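Putative dienelactone hydrolase (Klebsiella pneumoniae subsp. pneumoniae MGH 78578, PDB 3F67) probably hydrolyses carboxylic ester bonds, as a member of the dienelactone hydrolase family, though its substrate is not established. Local coordinates at residues A141-Y146 and Q232-W237. Numbering follows the deposited sequence.
Sequences AAVAWY and QRMLAW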
ATOM      1  N   ALA A 141      -6.558   3.979  -9.192  1.00 13.82           N
ATOM      2  CA  ALA A 141      -6.851   2.615  -8.757  1.00 14.02           C
ATOM      3  C   ALA A 141      -5.944   2.215  -7.616  1.00 14.06           C
ATOM      4  O   ALA A 141      -4.904   2.877  -7.366  1.00 14.24           O
ATOM      5  CB  ALA A 141      -6.675   1.625  -9.944  1.00 13.96           C
ATOM      6  N   ALA A 142      -6.350   1.145  -6.912  1.00 13.77           N
ATOM      7  CA  ALA A 142      -5.618   0.730  -5.697  1.00 13.52           C
ATOM      8  C   ALA A 142      -5.666  -0.787  -5.578  1.00 13.69           C
ATOM      9  O   ALA A 142      -6.659  -1.421  -5.956  1.00 13.85           O
ATOM     10  CB  ALA A 142      -6.251   1.351  -4.415  1.00 12.99           C
ATOM     11  N   VAL A 143      -4.574  -1.361  -5.088  1.00 13.49           N
ATOM     12  CA  VAL A 143      -4.492  -2.809  -4.787  1.00 14.86           C
ATOM     13  C   VAL A 143      -3.994  -2.979  -3.356  1.00 13.64           C
ATOM     14  O   VAL A 143      -2.843  -2.619  -3.042  1.00 14.46           O
ATOM     15  CB  VAL A 143      -3.574  -3.567  -5.800  1.00 14.26           C
ATOM     16  CG1 VAL A 143      -3.495  -5.097  -5.432  1.00 15.21           C
ATOM     17  CG2 VAL A 143      -4.188  -3.394  -7.249  1.00 15.63           C
ATOM     18  N   ALA A 144      -4.862  -3.544  -2.496  1.00 13.71           N
ATOM     19  CA  ALA A 144      -4.558  -3.667  -1.047  1.00 13.22           C
ATOM     20  C   ALA A 144      -4.267  -5.143  -0.793  1.00 13.78           C
ATOM     21  O   ALA A 144      -5.109  -6.020  -1.102  1.00 14.89           O
ATOM     22  CB  ALA A 144      -5.768  -3.224  -0.255  1.00 13.12           C
ATOM     23  N   TRP A 145      -3.090  -5.439  -0.239  1.00 13.54           N
ATOM     24  CA  TRP A 145      -2.770  -6.819   0.101  1.00 13.74           C
ATOM     25  C   TRP A 145      -2.924  -7.026   1.602  1.00 14.12           C
ATOM     26  O   TRP A 145      -2.230  -6.394   2.379  1.00 14.63           O
ATOM     27  CB  TRP A 145      -1.343  -7.157  -0.249  1.00 13.93           C
ATOM     28  CG  TRP A 145      -0.936  -6.942  -1.703  1.00 13.61           C
ATOM     29  CD1 TRP A 145      -0.828  -5.728  -2.373  1.00 12.23           C
ATOM     30  CD2 TRP A 145      -0.465  -7.960  -2.623  1.00 12.78           C
ATOM     31  NE1 TRP A 145      -0.343  -5.959  -3.662  1.00 13.59           N
ATOM     32  CE2 TRP A 145      -0.089  -7.302  -3.820  1.00 14.32           C
ATOM     33  CE3 TRP A 145      -0.327  -9.365  -2.534  1.00 14.28           C
ATOM     34  CZ2 TRP A 145       0.411  -8.020  -4.975  1.00 14.73           C
ATOM     35  CZ3 TRP A 145       0.227 -10.091  -3.628  1.00 13.00           C
ATOM     36  CH2 TRP A 145       0.577  -9.402  -4.839  1.00 15.19           C
ATOM     37  N   TYR A 146      -3.831  -7.932   1.958  1.00 13.74           N
ATOM     38  CA  TYR A 146      -4.098  -8.378   3.348  1.00 15.38           C
ATOM     39  C   TYR A 146      -3.966  -7.244   4.363  1.00 15.87           C
ATOM     40  O   TYR A 146      -3.145  -7.315   5.305  1.00 16.56           O
ATOM     41  CB  TYR A 146      -3.209  -9.581   3.707  1.00 14.68           C
ATOM     42  CG  TYR A 146      -1.846  -9.649   3.035  1.00 15.15           C
ATOM     43  CD1 TYR A 146      -0.737  -8.978   3.575  1.00 15.01           C
ATOM     44  CD2 TYR A 146      -1.648 -10.443   1.909  1.00 15.72           C
ATOM     45  CE1 TYR A 146       0.521  -9.059   2.981  1.00 16.01           C
ATOM     46  CE2 TYR A 146      -0.375 -10.552   1.320  1.00 15.61           C
ATOM     47  CZ  TYR A 146       0.674  -9.859   1.841  1.00 15.15           C
ATOM     48  OH  TYR A 146       1.908  -9.963   1.274  1.00 17.39           O
ATOM     49  N   GLN A 232       0.103 -10.820 -10.695  1.00 13.88           N
ATOM     50  CA  GLN A 232      -0.460 -10.664 -12.043  1.00 14.34           C
ATOM     51  C   GLN A 232      -1.825  -9.981 -11.968  1.00 13.51           C
ATOM     52  O   GLN A 232      -2.125  -9.139 -12.835  1.00 13.34           O
ATOM     53  CB  GLN A 232      -0.567 -12.021 -12.751  1.00 15.06           C
ATOM     54  CG  GLN A 232       0.837 -12.639 -13.092  1.00 16.85           C
ATOM     55  CD  GLN A 232       1.757 -11.639 -13.854  1.00 22.57           C
ATOM     56  OE1 GLN A 232       2.922 -11.363 -13.448  1.00 22.93           O
ATOM     57  NE2 GLN A 232       1.209 -11.037 -14.927  1.00 20.87           N
ATOM     58  N   ARG A 233      -2.595 -10.272 -10.925  1.00 13.45           N
ATOM     59  CA  ARG A 233      -3.934  -9.596 -10.765  1.00 12.38           C
ATOM     60  C   ARG A 233      -3.735  -8.117 -10.497  1.00 13.35           C
ATOM     61  O   ARG A 233      -4.497  -7.296 -10.980  1.00 12.58           O
ATOM     62  CB  ARG A 233      -4.767 -10.210  -9.622  1.00 13.42           C
ATOM     63  CG  ARG A 233      -5.370 -11.605  -9.978  1.00 13.25           C
ATOM     64  CD  ARG A 233      -6.208 -12.144  -8.826  1.00 13.66           C
ATOM     65  NE  ARG A 233      -6.725 -13.463  -9.234  1.00 15.93           N
ATOM     66  CZ  ARG A 233      -7.875 -13.671  -9.865  1.00 18.17           C
ATOM     67  NH1 ARG A 233      -8.696 -12.655 -10.125  1.00 18.52           N
ATOM     68  NH2 ARG A 233      -8.238 -14.936 -10.164  1.00 17.37           N
HETATM   69  N   MSE A 234      -2.696  -7.767  -9.737  1.00 13.13           N
HETATM   70  CA  MSE A 234      -2.399  -6.345  -9.488  1.00 13.47           C
HETATM   71  C   MSE A 234      -2.056  -5.610 -10.795  1.00 14.19           C
HETATM   72  O   MSE A 234      -2.600  -4.539 -11.102  1.00 14.58           O
HETATM   73  CB  MSE A 234      -1.234  -6.213  -8.508  1.00 12.21           C
HETATM   74  CG  MSE A 234      -0.806  -4.757  -8.237  1.00 14.89           C
HETATM   75 SE   MSE A 234       0.932  -4.757  -7.332  0.90 16.02          SE
HETATM   76  CE  MSE A 234       1.966  -5.455  -8.806  1.00 15.49           C
ATOM     77  N   LEU A 235      -1.128  -6.183 -11.567  1.00 13.96           N
ATOM     78  CA  LEU A 235      -0.797  -5.591 -12.854  1.00 13.54           C
ATOM     79  C   LEU A 235      -2.016  -5.511 -13.790  1.00 13.04           C
ATOM     80  O   LEU A 235      -2.159  -4.505 -14.503  1.00 13.61           O
ATOM     81  CB  LEU A 235       0.332  -6.373 -13.545  1.00 13.99           C
ATOM     82  CG  LEU A 235       1.653  -6.292 -12.724  1.00 14.10           C
ATOM     83  CD1 LEU A 235       2.646  -7.246 -13.383  1.00 17.99           C
ATOM     84  CD2 LEU A 235       2.257  -4.858 -12.701  1.00 14.64           C
ATOM     85  N   ALA A 236      -2.877  -6.527 -13.785  1.00 12.64           N
ATOM     86  CA  ALA A 236      -4.089  -6.486 -14.634  1.00 12.38           C
ATOM     87  C   ALA A 236      -5.037  -5.352 -14.198  1.00 12.00           C
ATOM     88  O   ALA A 236      -5.665  -4.685 -15.025  1.00 13.41           O
ATOM     89  CB  ALA A 236      -4.840  -7.868 -14.544  1.00 12.29           C
ATOM     90  N   TRP A 237      -5.104  -5.111 -12.885  1.00 12.71           N
ATOM     91  CA  TRP A 237      -6.027  -4.126 -12.327  1.00 13.26           C
ATOM     92  C   TRP A 237      -5.565  -2.743 -12.752  1.00 14.25           C
ATOM     93  O   TRP A 237      -6.381  -1.864 -13.035  1.00 13.99           O
ATOM     94  CB  TRP A 237      -6.007  -4.247 -10.795  1.00 13.59           C
ATOM     95  CG  TRP A 237      -7.108  -3.497 -10.088  1.00 14.81           C
ATOM     96  CD1 TRP A 237      -6.989  -2.301  -9.435  1.00 15.79           C
ATOM     97  CD2 TRP A 237      -8.436  -3.948  -9.903  1.00 12.95           C
ATOM     98  NE1 TRP A 237      -8.211  -1.958  -8.865  1.00 14.02           N
ATOM     99  CE2 TRP A 237      -9.106  -2.973  -9.119  1.00 12.45           C
ATOM    100  CE3 TRP A 237      -9.133  -5.107 -10.314  1.00 14.56           C
ATOM    101  CZ2 TRP A 237     -10.453  -3.103  -8.733  1.00 13.02           C
ATOM    102  CZ3 TRP A 237     -10.485  -5.267  -9.930  1.00 15.82           C
ATOM    103  CH2 TRP A 237     -11.142  -4.254  -9.148  1.00 14.99           C
TER
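In this alpha/beta-hydrolase fold the C-terminal helix 224-238 packs on the central sheet, and here its Met234 and Trp237 meet Ala141, Val143 and Trp145 of inner strand 141-145. Segments 232-237 and 141-145 run nearly antiparallel, their axes at 165° and 8.9 Å apart at closest approach. Val143 fits between the two helix side chains. Its CG2 reaches CG of Met234 at 3.8 Å and CD1 of Trp237 at 3.7 Å. CG1 of Val143 lies against CB and CG of Met234. The aliphatic part of Met234 crosses Val143 at about a right angle. Its extended chain, with CG anti to the backbone N (chi1 177°) and chi2 at -166°, carries the selenium of this selenomethionine to the edge of the Trp145 indole. There SE lies near the ring plane, 4.1 Å from both CZ2 and NE1 of Trp145. This is a Met-aromatic contact. NE1 of Trp145 also makes a weak hydrogen bond to Thr120 OG1 of the neighbouring strand 116-122. The Trp145 side chain lies near, without touching, a probable Cys-His-Asp triad (Cys123, His212 and Asp180). Trp237 closes the other end of the contact, where CB of Ala141 sits 4.0 Å from its CD1. The indole NE1 of Trp237 comes within 3.3 Å of Ala142 O, but at a poor angle, and its hydrogen bond goes instead to Pro171 O.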